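PDB 5D2E: MlnE from Bacillus amyloliquefaciens subsp. plantarum, which carries, in this N-terminal piece of a polyketide megasynthase, a B-type ketoreductase that binds NADP and serves the macrolactin assembly line. Local coordinates for residues A[447-452]-A[495-500]; A[470-475]-A[503-508]. All blocks are in the same frame, centred on the assembly; numbering follows the deposited sequence.

Contact 1 (A[447-452]-A[495-500]); sequences INWPLW and LAVISG. With NAP (NADP nicotinamide-adenine-dinucleotide phosphate), chain B.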
ATOM      1  N   ILE A 447      -6.808   6.301   4.672  1.00 25.65           N
ATOM      2  CA  ILE A 447      -7.182   5.717   5.950  1.00 25.78           C
ATOM      3  C   ILE A 447      -7.008   4.197   5.946  1.00 24.17           C
ATOM      4  O   ILE A 447      -7.630   3.522   5.126  1.00 26.59           O
ATOM      5  CB  ILE A 447      -8.653   6.017   6.308  1.00 27.88           C
ATOM      6  CG1 ILE A 447      -8.902   7.506   6.316  1.00 30.32           C
ATOM      7  CG2 ILE A 447      -8.993   5.363   7.643  1.00 30.35           C
ATOM      8  CD1 ILE A 447     -10.384   7.926   6.389  1.00 31.17           C
ATOM      9  N   ASN A 448      -6.161   3.673   6.826  1.00 23.39           N
ATOM     10  CA  ASN A 448      -5.986   2.241   6.903  1.00 24.83           C
ATOM     11  C   ASN A 448      -7.109   1.678   7.856  1.00 26.76           C
ATOM     12  O   ASN A 448      -6.942   1.605   9.110  1.00 26.43           O
ATOM     13  CB  ASN A 448      -4.675   1.895   7.472  1.00 26.72           C
ATOM     14  CG  ASN A 448      -3.495   2.414   6.634  1.00 28.23           C
ATOM     15  OD1 ASN A 448      -2.874   3.387   7.014  1.00 29.01           O
ATOM     16  ND2 ASN A 448      -3.159   1.716   5.562  1.00 27.45           N
ATOM     17  N   TRP A 449      -8.214   1.343   7.234  1.00 28.05           N
ATOM     18  CA  TRP A 449      -9.347   0.750   7.964  1.00 30.40           C
ATOM     19  C   TRP A 449      -9.117  -0.707   8.407  1.00 30.48           C
ATOM     20  O   TRP A 449      -8.566  -1.497   7.662  1.00 29.24           O
ATOM     21  CB  TRP A 449     -10.544   0.711   7.060  1.00 31.14           C
ATOM     22  CG  TRP A 449     -11.125   2.002   6.665  1.00 28.15           C
ATOM     23  CD1 TRP A 449     -11.277   2.457   5.370  1.00 30.84           C
ATOM     24  CD2 TRP A 449     -11.684   3.017   7.502  1.00 26.56           C
ATOM     25  NE1 TRP A 449     -11.874   3.653   5.378  1.00 29.69           N
ATOM     26  CE2 TRP A 449     -12.150   4.031   6.663  1.00 28.61           C
ATOM     27  CE3 TRP A 449     -11.865   3.158   8.886  1.00 28.57           C
ATOM     28  CZ2 TRP A 449     -12.822   5.185   7.151  1.00 31.73           C
ATOM     29  CZ3 TRP A 449     -12.586   4.294   9.377  1.00 29.42           C
ATOM     30  CH2 TRP A 449     -12.986   5.323   8.508  1.00 30.86           C
ATOM     31  N   PRO A 450      -9.537  -1.049   9.625  1.00 30.40           N
ATOM     32  CA  PRO A 450      -9.633  -2.421  10.027  1.00 32.42           C
ATOM     33  C   PRO A 450     -10.958  -3.019   9.503  1.00 34.17           C
ATOM     34  O   PRO A 450     -11.689  -2.363   8.730  1.00 31.11           O
ATOM     35  CB  PRO A 450      -9.622  -2.304  11.533  1.00 30.07           C
ATOM     36  CG  PRO A 450     -10.523  -1.130  11.733  1.00 32.16           C
ATOM     37  CD  PRO A 450     -10.279  -0.200  10.555  1.00 31.49           C
ATOM     38  N   LEU A 451     -11.248  -4.267   9.901  1.00 35.28           N
ATOM     39  CA  LEU A 451     -12.542  -4.922   9.546  1.00 37.14           C
ATOM     40  C   LEU A 451     -13.704  -4.236  10.233  1.00 31.32           C
ATOM     41  O   LEU A 451     -13.643  -3.916  11.439  1.00 30.66           O
ATOM     42  CB  LEU A 451     -12.572  -6.393   9.955  1.00 43.32           C
ATOM     43  CG  LEU A 451     -11.837  -7.273   8.989  1.00 50.59           C
ATOM     44  CD1 LEU A 451     -11.714  -8.677   9.603  1.00 57.16           C
ATOM     45  CD2 LEU A 451     -12.562  -7.260   7.642  1.00 50.03           C
ATOM     46  N   TRP A 452     -14.680  -3.910   9.429  1.00 31.92           N
ATOM     47  CA  TRP A 452     -15.890  -3.272   9.901  1.00 36.56           C
ATOM     48  C   TRP A 452     -17.007  -4.338  10.086  1.00 36.39           C
ATOM     49  O   TRP A 452     -17.018  -5.349   9.410  1.00 38.51           O
ATOM     50  CB  TRP A 452     -16.457  -2.342   8.899  1.00 37.08           C
ATOM     51  CG  TRP A 452     -15.729  -1.101   8.619  1.00 36.41           C
ATOM     52  CD1 TRP A 452     -14.480  -1.003   8.106  1.00 36.75           C
ATOM     53  CD2 TRP A 452     -16.235   0.224   8.743  1.00 36.74           C
ATOM     54  NE1 TRP A 452     -14.154   0.320   7.935  1.00 36.89           N
ATOM     55  CE2 TRP A 452     -15.224   1.100   8.279  1.00 34.01           C
ATOM     56  CE3 TRP A 452     -17.453   0.772   9.175  1.00 38.97           C
ATOM     57  CZ2 TRP A 452     -15.391   2.482   8.249  1.00 32.26           C
ATOM     58  CZ3 TRP A 452     -17.625   2.144   9.135  1.00 36.95           C
ATOM     59  CH2 TRP A 452     -16.597   2.994   8.679  1.00 37.05           C
ATOM     60  N   LEU A 495      -3.592   7.838   8.160  1.00 27.00           N
ATOM     61  CA  LEU A 495      -4.012   7.455   9.502  1.00 27.53           C
ATOM     62  C   LEU A 495      -4.569   6.032   9.487  1.00 25.91           C
ATOM     63  O   LEU A 495      -5.259   5.665   8.552  1.00 29.54           O
ATOM     64  CB  LEU A 495      -5.087   8.433  10.035  1.00 30.18           C
ATOM     65  CG  LEU A 495      -4.565   9.848  10.404  1.00 28.91           C
ATOM     66  CD1 LEU A 495      -5.744  10.763  10.601  1.00 33.44           C
ATOM     67  CD2 LEU A 495      -3.718   9.816  11.665  1.00 30.37           C
ATOM     68  N   ALA A 496      -4.168   5.246  10.472  1.00 26.58           N
ATOM     69  CA  ALA A 496      -4.681   3.906  10.688  1.00 27.46           C
ATOM     70  C   ALA A 496      -5.715   3.913  11.831  1.00 29.42           C
ATOM     71  O   ALA A 496      -5.522   4.521  12.855  1.00 28.92           O
ATOM     72  CB  ALA A 496      -3.614   2.959  11.030  1.00 28.68           C
ATOM     73  N   VAL A 497      -6.782   3.159  11.620  1.00 32.72           N
ATOM     74  CA  VAL A 497      -7.856   3.028  12.595  1.00 33.87           C
ATOM     75  C   VAL A 497      -7.806   1.596  13.070  1.00 32.32           C
ATOM     76  O   VAL A 497      -7.849   0.689  12.255  1.00 31.11           O
ATOM     77  CB  VAL A 497      -9.231   3.356  12.012  1.00 35.50           C
ATOM     78  CG1 VAL A 497     -10.301   3.148  13.106  1.00 34.40           C
ATOM     79  CG2 VAL A 497      -9.351   4.778  11.433  1.00 36.57           C
ATOM     80  N   ILE A 498      -7.609   1.407  14.373  1.00 27.92           N
ATOM     81  CA  ILE A 498      -7.556   0.109  15.000  1.00 31.01           C
ATOM     82  C   ILE A 498      -8.604   0.047  16.161  1.00 33.68           C
ATOM     83  O   ILE A 498      -8.657   0.918  17.037  1.00 34.03           O
ATOM     84  CB  ILE A 498      -6.162  -0.233  15.526  1.00 34.26           C
ATOM     85  CG1 ILE A 498      -5.086   0.076  14.447  1.00 33.20           C
ATOM     86  CG2 ILE A 498      -6.111  -1.713  15.872  1.00 37.58           C
ATOM     87  CD1 ILE A 498      -3.712  -0.234  14.939  1.00 35.64           C
ATOM     88  N   SER A 499      -9.416  -1.003  16.113  1.00 37.97           N
ATOM     89  CA  SER A 499     -10.579  -1.196  17.017  1.00 39.59           C
ATOM     90  C   SER A 499     -10.276  -2.366  17.990  1.00 35.28           C
ATOM     91  O   SER A 499     -10.028  -3.503  17.560  1.00 35.80           O
ATOM     92  CB  SER A 499     -11.826  -1.443  16.169  1.00 42.38           C
ATOM     93  OG  SER A 499     -12.937  -1.753  16.988  1.00 52.43           O
ATOM     94  N   GLY A 500     -10.266  -2.051  19.274  1.00 36.93           N
ATOM     95  CA  GLY A 500      -9.990  -3.014  20.329  1.00 40.98           C
ATOM     96  C   GLY A 500      -9.431  -2.398  21.597  1.00 42.27           C
ATOM     97  O   GLY A 500      -9.552  -1.184  21.839  1.00 42.80           O
TER
HETATM   98  PA  NAP B 601     -17.451  -3.880  -1.331  1.00 37.79           P
HETATM   99  O1A NAP B 601     -18.892  -3.822  -0.756  1.00 39.96           O
HETATM  100  O2A NAP B 601     -16.989  -4.968  -2.283  1.00 38.21           O
HETATM  101  O5B NAP B 601     -17.347  -2.499  -2.149  1.00 34.52           O
HETATM  102  C5B NAP B 601     -16.242  -2.290  -3.018  1.00 34.33           C
HETATM  103  C4B NAP B 601     -16.879  -1.806  -4.297  1.00 32.59           C
HETATM  104  O4B NAP B 601     -15.819  -1.561  -5.246  1.00 31.32           O
HETATM  105  C3B NAP B 601     -17.828  -2.826  -4.983  1.00 37.75           C
HETATM  106  O3B NAP B 601     -19.181  -2.359  -4.945  1.00 36.49           O
HETATM  107  C2B NAP B 601     -17.344  -2.875  -6.441  1.00 34.25           C
HETATM  108  O2B NAP B 601     -18.420  -2.834  -7.336  1.00 33.34           O
HETATM  109  C1B NAP B 601     -16.408  -1.646  -6.526  1.00 32.37           C
HETATM  110  N9A NAP B 601     -15.315  -1.785  -7.479  1.00 33.48           N
HETATM  111  C8A NAP B 601     -14.356  -2.787  -7.540  1.00 32.99           C
HETATM  112  N7A NAP B 601     -13.520  -2.607  -8.621  1.00 31.38           N
HETATM  113  C5A NAP B 601     -13.894  -1.450  -9.204  1.00 31.69           C
HETATM  114  C6A NAP B 601     -13.465  -0.687 -10.354  1.00 31.87           C
HETATM  115  N6A NAP B 601     -12.376  -1.148 -11.053  1.00 36.22           N
HETATM  116  N1A NAP B 601     -14.200   0.459 -10.710  1.00 29.97           N
HETATM  117  C2A NAP B 601     -15.254   0.854  -9.972  1.00 33.64           C
HETATM  118  N3A NAP B 601     -15.711   0.181  -8.879  1.00 35.38           N
HETATM  119  C4A NAP B 601     -15.100  -0.936  -8.470  1.00 32.23           C
HETATM  120  O3  NAP B 601     -16.352  -3.784  -0.131  1.00 39.12           O
HETATM  121  PN  NAP B 601     -16.436  -2.851   1.194  1.00 41.92           P
HETATM  122  O1N NAP B 601     -16.470  -3.727   2.434  1.00 44.91           O
HETATM  123  O2N NAP B 601     -17.398  -1.743   0.853  1.00 40.25           O
HETATM  124  O5D NAP B 601     -15.005  -2.103   1.286  1.00 47.23           O
HETATM  125  C5D NAP B 601     -14.873  -0.895   0.483  1.00 47.29           C
HETATM  126  C4D NAP B 601     -13.441  -0.343   0.507  1.00 45.78           C
HETATM  127  O4D NAP B 601     -12.940  -0.208   1.829  1.00 42.29           O
HETATM  128  C3D NAP B 601     -12.507  -1.325  -0.211  1.00 46.67           C
HETATM  129  O3D NAP B 601     -11.630  -0.592  -1.046  1.00 40.74           O
HETATM  130  C2D NAP B 601     -11.782  -2.061   0.901  1.00 49.10           C
HETATM  131  O2D NAP B 601     -10.480  -2.559   0.481  1.00 49.66           O
HETATM  132  C1D NAP B 601     -11.758  -1.030   2.065  1.00 46.46           C
HETATM  133  N1N NAP B 601     -11.731  -1.739   3.370  1.00 48.81           N
HETATM  134  C2N NAP B 601     -12.857  -2.371   3.868  1.00 47.89           C
HETATM  135  C3N NAP B 601     -12.891  -3.066   5.091  1.00 47.03           C
HETATM  136  C7N NAP B 601     -14.178  -3.752   5.628  1.00 50.30           C
HETATM  137  O7N NAP B 601     -14.149  -4.408   6.673  1.00 41.04           O
HETATM  138  N7N NAP B 601     -15.368  -3.651   5.020  1.00 47.65           N
HETATM  139  C4N NAP B 601     -11.692  -3.138   5.814  1.00 41.10           C
HETATM  140  C5N NAP B 601     -10.541  -2.535   5.290  1.00 45.13           C
HETATM  141  C6N NAP B 601     -10.581  -1.819   4.078  1.00 47.13           C
HETATM  142  P2B NAP B 601     -18.368  -3.420  -8.871  1.00 36.08           P
HETATM  143  O1X NAP B 601     -18.013  -4.900  -8.825  1.00 36.16           O
HETATM  144  O2X NAP B 601     -19.783  -3.114  -9.458  1.00 36.27           O
HETATM  145  O3X NAP B 601     -17.284  -2.639  -9.560  1.00 39.49           O

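Contact 2 (A[470-475]-A[503-508]); sequences AGLELL and DRISEL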
ATOM      1  N   ALA A 470      -6.695 -12.005  19.424  1.00 85.80           N
ATOM      2  CA  ALA A 470      -5.837 -10.830  19.255  1.00 71.35           C
ATOM      3  C   ALA A 470      -6.136  -9.703  20.254  1.00 67.26           C
ATOM      4  O   ALA A 470      -5.243  -8.951  20.597  1.00 70.76           O
ATOM      5  CB  ALA A 470      -5.921 -10.322  17.814  1.00 71.30           C
ATOM      6  N   GLY A 471      -7.365  -9.601  20.760  1.00 69.80           N
ATOM      7  CA  GLY A 471      -7.781  -8.430  21.554  1.00 66.11           C
ATOM      8  C   GLY A 471      -8.350  -7.307  20.674  1.00 65.41           C
ATOM      9  O   GLY A 471      -8.404  -6.121  21.065  1.00 60.50           O
ATOM     10  N   LEU A 472      -8.769  -7.671  19.469  1.00 58.01           N
ATOM     11  CA  LEU A 472      -9.331  -6.713  18.540  1.00 53.63           C
ATOM     12  C   LEU A 472     -10.824  -6.953  18.459  1.00 54.31           C
ATOM     13  O   LEU A 472     -11.312  -7.984  18.878  1.00 57.63           O
ATOM     14  CB  LEU A 472      -8.678  -6.866  17.174  1.00 51.82           C
ATOM     15  CG  LEU A 472      -7.147  -6.699  17.147  1.00 53.29           C
ATOM     16  CD1 LEU A 472      -6.521  -7.088  15.804  1.00 55.72           C
ATOM     17  CD2 LEU A 472      -6.795  -5.274  17.462  1.00 53.63           C
ATOM     18  N   GLU A 473     -11.536  -5.979  17.929  1.00 50.24           N
ATOM     19  CA  GLU A 473     -12.968  -6.022  17.783  1.00 51.53           C
ATOM     20  C   GLU A 473     -13.298  -5.454  16.440  1.00 47.17           C
ATOM     21  O   GLU A 473     -12.546  -4.649  15.919  1.00 46.30           O
ATOM     22  CB  GLU A 473     -13.632  -5.150  18.846  1.00 52.71           C
ATOM     23  CG  GLU A 473     -13.571  -5.776  20.230  1.00 66.10           C
ATOM     24  CD  GLU A 473     -14.137  -4.874  21.316  1.00 73.27           C
ATOM     25  OE1 GLU A 473     -15.268  -4.341  21.153  1.00 77.60           O
ATOM     26  OE2 GLU A 473     -13.432  -4.697  22.334  1.00 81.32           O
ATOM     27  N   LEU A 474     -14.442  -5.819  15.902  1.00 40.10           N
ATOM     28  CA  LEU A 474     -14.928  -5.230  14.697  1.00 40.11           C
ATOM     29  C   LEU A 474     -15.228  -3.750  14.943  1.00 45.29           C
ATOM     30  O   LEU A 474     -15.589  -3.336  16.046  1.00 45.97           O
ATOM     31  CB  LEU A 474     -16.183  -5.951  14.199  1.00 46.23           C
ATOM     32  CG  LEU A 474     -16.057  -7.380  13.679  1.00 45.97           C
ATOM     33  CD1 LEU A 474     -17.446  -7.981  13.474  1.00 48.22           C
ATOM     34  CD2 LEU A 474     -15.294  -7.442  12.378  1.00 44.27           C
ATOM     35  N   LEU A 475     -15.038  -2.952  13.905  1.00 39.67           N
ATOM     36  CA  LEU A 475     -15.346  -1.538  13.963  1.00 38.29           C
ATOM     37  C   LEU A 475     -16.836  -1.348  13.611  1.00 35.92           C
ATOM     38  O   LEU A 475     -17.270  -1.704  12.539  1.00 35.54           O
ATOM     39  CB  LEU A 475     -14.457  -0.784  12.949  1.00 35.63           C
ATOM     40  CG  LEU A 475     -14.600   0.737  12.804  1.00 35.24           C
ATOM     41  CD1 LEU A 475     -14.214   1.424  14.084  1.00 36.04           C
ATOM     42  CD2 LEU A 475     -13.726   1.255  11.649  1.00 38.75           C
ATOM     43  N   ASP A 503      -4.009  -1.682  25.023  1.00 59.62           N
ATOM     44  CA  ASP A 503      -2.739  -2.314  25.423  1.00 64.69           C
ATOM     45  C   ASP A 503      -2.474  -3.538  24.553  1.00 63.96           C
ATOM     46  O   ASP A 503      -1.351  -3.790  24.104  1.00 68.78           O
ATOM     47  CB  ASP A 503      -2.749  -2.663  26.926  1.00 70.37           C
ATOM     48  CG  ASP A 503      -3.018  -1.443  27.809  1.00 68.45           C
ATOM     49  OD1 ASP A 503      -2.471  -0.378  27.506  1.00 69.86           O
ATOM     50  OD2 ASP A 503      -3.789  -1.520  28.786  1.00 70.85           O
ATOM     51  N   ARG A 504      -3.538  -4.273  24.280  1.00 62.06           N
ATOM     52  CA  ARG A 504      -3.466  -5.389  23.354  1.00 64.08           C
ATOM     53  C   ARG A 504      -2.935  -4.885  22.006  1.00 55.66           C
ATOM     54  O   ARG A 504      -2.024  -5.476  21.395  1.00 55.37           O
ATOM     55  CB  ARG A 504      -4.842  -6.034  23.194  1.00 67.87           C
ATOM     56  CG  ARG A 504      -5.517  -6.436  24.514  1.00 76.87           C
ATOM     57  CD  ARG A 504      -4.826  -7.572  25.263  1.00 79.05           C
ATOM     58  NE  ARG A 504      -5.063  -8.823  24.545  1.00 81.49           N
ATOM     59  CZ  ARG A 504      -4.159  -9.484  23.823  1.00 76.91           C
ATOM     60  NH1 ARG A 504      -2.895  -9.069  23.746  1.00 78.67           N
ATOM     61  NH2 ARG A 504      -4.524 -10.594  23.194  1.00 72.90           N
ATOM     62  N   ILE A 505      -3.456  -3.746  21.575  1.00 49.91           N
ATOM     63  CA  ILE A 505      -3.056  -3.196  20.298  1.00 47.89           C
ATOM     64  C   ILE A 505      -1.601  -2.744  20.365  1.00 47.76           C
ATOM     65  O   ILE A 505      -0.822  -2.959  19.452  1.00 48.03           O
ATOM     66  CB  ILE A 505      -3.938  -2.023  19.916  1.00 43.53           C
ATOM     67  CG1 ILE A 505      -5.314  -2.543  19.538  1.00 42.90           C
ATOM     68  CG2 ILE A 505      -3.282  -1.281  18.759  1.00 47.58           C
ATOM     69  CD1 ILE A 505      -6.426  -1.505  19.616  1.00 46.25           C
ATOM     70  N   SER A 506      -1.236  -2.104  21.452  1.00 55.21           N
ATOM     71  CA  SER A 506       0.148  -1.689  21.610  1.00 63.07           C
ATOM     72  C   SER A 506       1.156  -2.849  21.490  1.00 62.29           C
ATOM     73  O   SER A 506       2.254  -2.654  20.958  1.00 64.43           O
ATOM     74  CB  SER A 506       0.333  -0.997  22.936  1.00 63.83           C
ATOM     75  OG  SER A 506       1.699  -1.061  23.235  1.00 79.11           O
ATOM     76  N   GLU A 507       0.780  -4.041  21.963  1.00 62.10           N
ATOM     77  CA  GLU A 507       1.668  -5.219  21.876  1.00 73.57           C
ATOM     78  C   GLU A 507       1.783  -5.657  20.424  1.00 73.05           C
ATOM     79  O   GLU A 507       2.877  -5.884  19.872  1.00 68.52           O
ATOM     80  CB  GLU A 507       1.124  -6.384  22.704  1.00 76.38           C
ATOM     81  CG  GLU A 507       1.117  -6.134  24.204  1.00 86.62           C
ATOM     82  CD  GLU A 507      -0.007  -6.882  24.910  1.00101.94           C
ATOM     83  OE1 GLU A 507      -0.735  -6.252  25.710  1.00114.66           O
ATOM     84  OE2 GLU A 507      -0.185  -8.094  24.652  1.00 97.73           O
ATOM     85  N   LEU A 508       0.620  -5.757  19.806  1.00 61.86           N
ATOM     86  CA  LEU A 508       0.545  -6.080  18.428  1.00 59.30           C
ATOM     87  C   LEU A 508       1.396  -5.141  17.574  1.00 61.92           C
ATOM     88  O   LEU A 508       1.939  -5.551  16.549  1.00 61.00           O
ATOM     89  CB  LEU A 508      -0.910  -6.002  18.031  1.00 65.03           C
ATOM     90  CG  LEU A 508      -1.258  -6.454  16.633  1.00 66.94           C
ATOM     91  CD1 LEU A 508      -1.008  -7.943  16.450  1.00 69.54           C
ATOM     92  CD2 LEU A 508      -2.720  -6.117  16.427  1.00 70.06           C
TER

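Contact 1 (A[447-452]-A[495-500])
Ile447 pairs with Leu495 in the parallel ladder between strands 443-453 and 494-499; the N-to-C directions of 447-449 and 495-499 differ by 20°. The CA of Ile447 approaches Leu495 O in a CA-H...O contact. Ile447 CG2, anti to the backbone N, touches Val497 CG2, the two side chains lying side by side, and also sits over the centre of one face of the Trp449 ring. Asn448 holds both backbone hydrogen bonds between 447-452 and 495-500: its N donates to Leu495 O at 2.8 Å, and its O accepts from Val497 N at 3.0 Å. Its CB meets Ala496 CB on the sheet face opposite Ile447 and Leu495, while the amide group turns to partners beyond the pair, OD1 to Gln494 and ND2 to Asp429 and Ser408 O. Trp449 runs side by side with Val497, its CZ3 3.9 Å from Val497 CG2; the ring face turned from Ile447 receives Trp452 CZ2. At Pro450, which has no N-H to offer, the ladder stops. The ring carbon CD of Pro450 instead presses against Val497 O at 3.1 Å, and the two strands separate. Leu451 and Trp452 then follow the cofactor: Trp452 N donates to the carboxamide oxygen O7N of NADP at 2.9 Å with an N-H...O angle of 171°, and Pro450 O lies 3.0 Å from nicotinamide C4N. The chemistry is therefore divided along one strand, its first half anchored by backbone hydrogen bonds and apolar packing, its second half lining the nicotinamide, with Trp452 N hydrogen-bonded to the carboxamide, an arrangement consistent with fixing the nicotinamide in a Rossmann-type ketoreductase where C4N is the hydride-carrying carbon.

Contact 2 (A[470-475]-A[503-508])
A mixed surface contact, part apolar and part a polar approach without a hydrogen bond, joins the turn that ends helix 467-470 to helix 502-509 near the C-terminus of the modelled chain. Its apolar part belongs to Leu472, whose two methyls reach different residues on successive turns of the helix: CD2 meets Ile505 CG1 at 3.7 Å, and CD1 meets Leu508 CD2 at 4.0 Å, the leucine crossing both side chains at about a right angle. For Leu508, chi1 (-174°) sets CG anti to the backbone N, and chi2 (66°) then places the methyl CD2 that makes this meeting. Gly471, with positive phi (89°), closes the preceding helix in a Schellman motif; the CA atoms of Gly471 and Arg504 are 5.6 Å apart, the glycine having no side chain to stand between turn and helix. The Arg504 chain is bent at chi2 and chi3, and Ala470 O lies over one face of its guanidinium, toward the rim, 3.2 Å from Arg504 NH2. This oxygen stands above the plane rather than in a hydrogen bond, while Arg504 NH1 forms a salt bridge with Glu507 OE2 at 3.0 Å, about one helical turn on, which would steady the group's rotation. Toward the sheet, Leu472 and Ile505 both rest on Ile498 of strand 494-499, and Ile505 also touches His36 and Tyr38 of strand 35-46.

Overall arrangement
Contact 1 is core and contact 2 surface, yet the same chain region supplies both: strand 494-499 and helix 502-509 follow each other, and the segments of the two contacts alternate in sequence. Their centres lie about 11 Å apart. Two probable backbone hydrogen bonds stitch them together, Ser499 O with Glu473 N and Leu451 O with Leu475 N, and Trp452 packs on Leu475. Contact 1 combines a backbone ladder with aromatic packing beside the cofactor; contact 2 has no such ladder and relies on methyl contacts and a carbonyl oxygen over the Arg504 guanidinium, its Leu472 side chain about 12 Å from NADP.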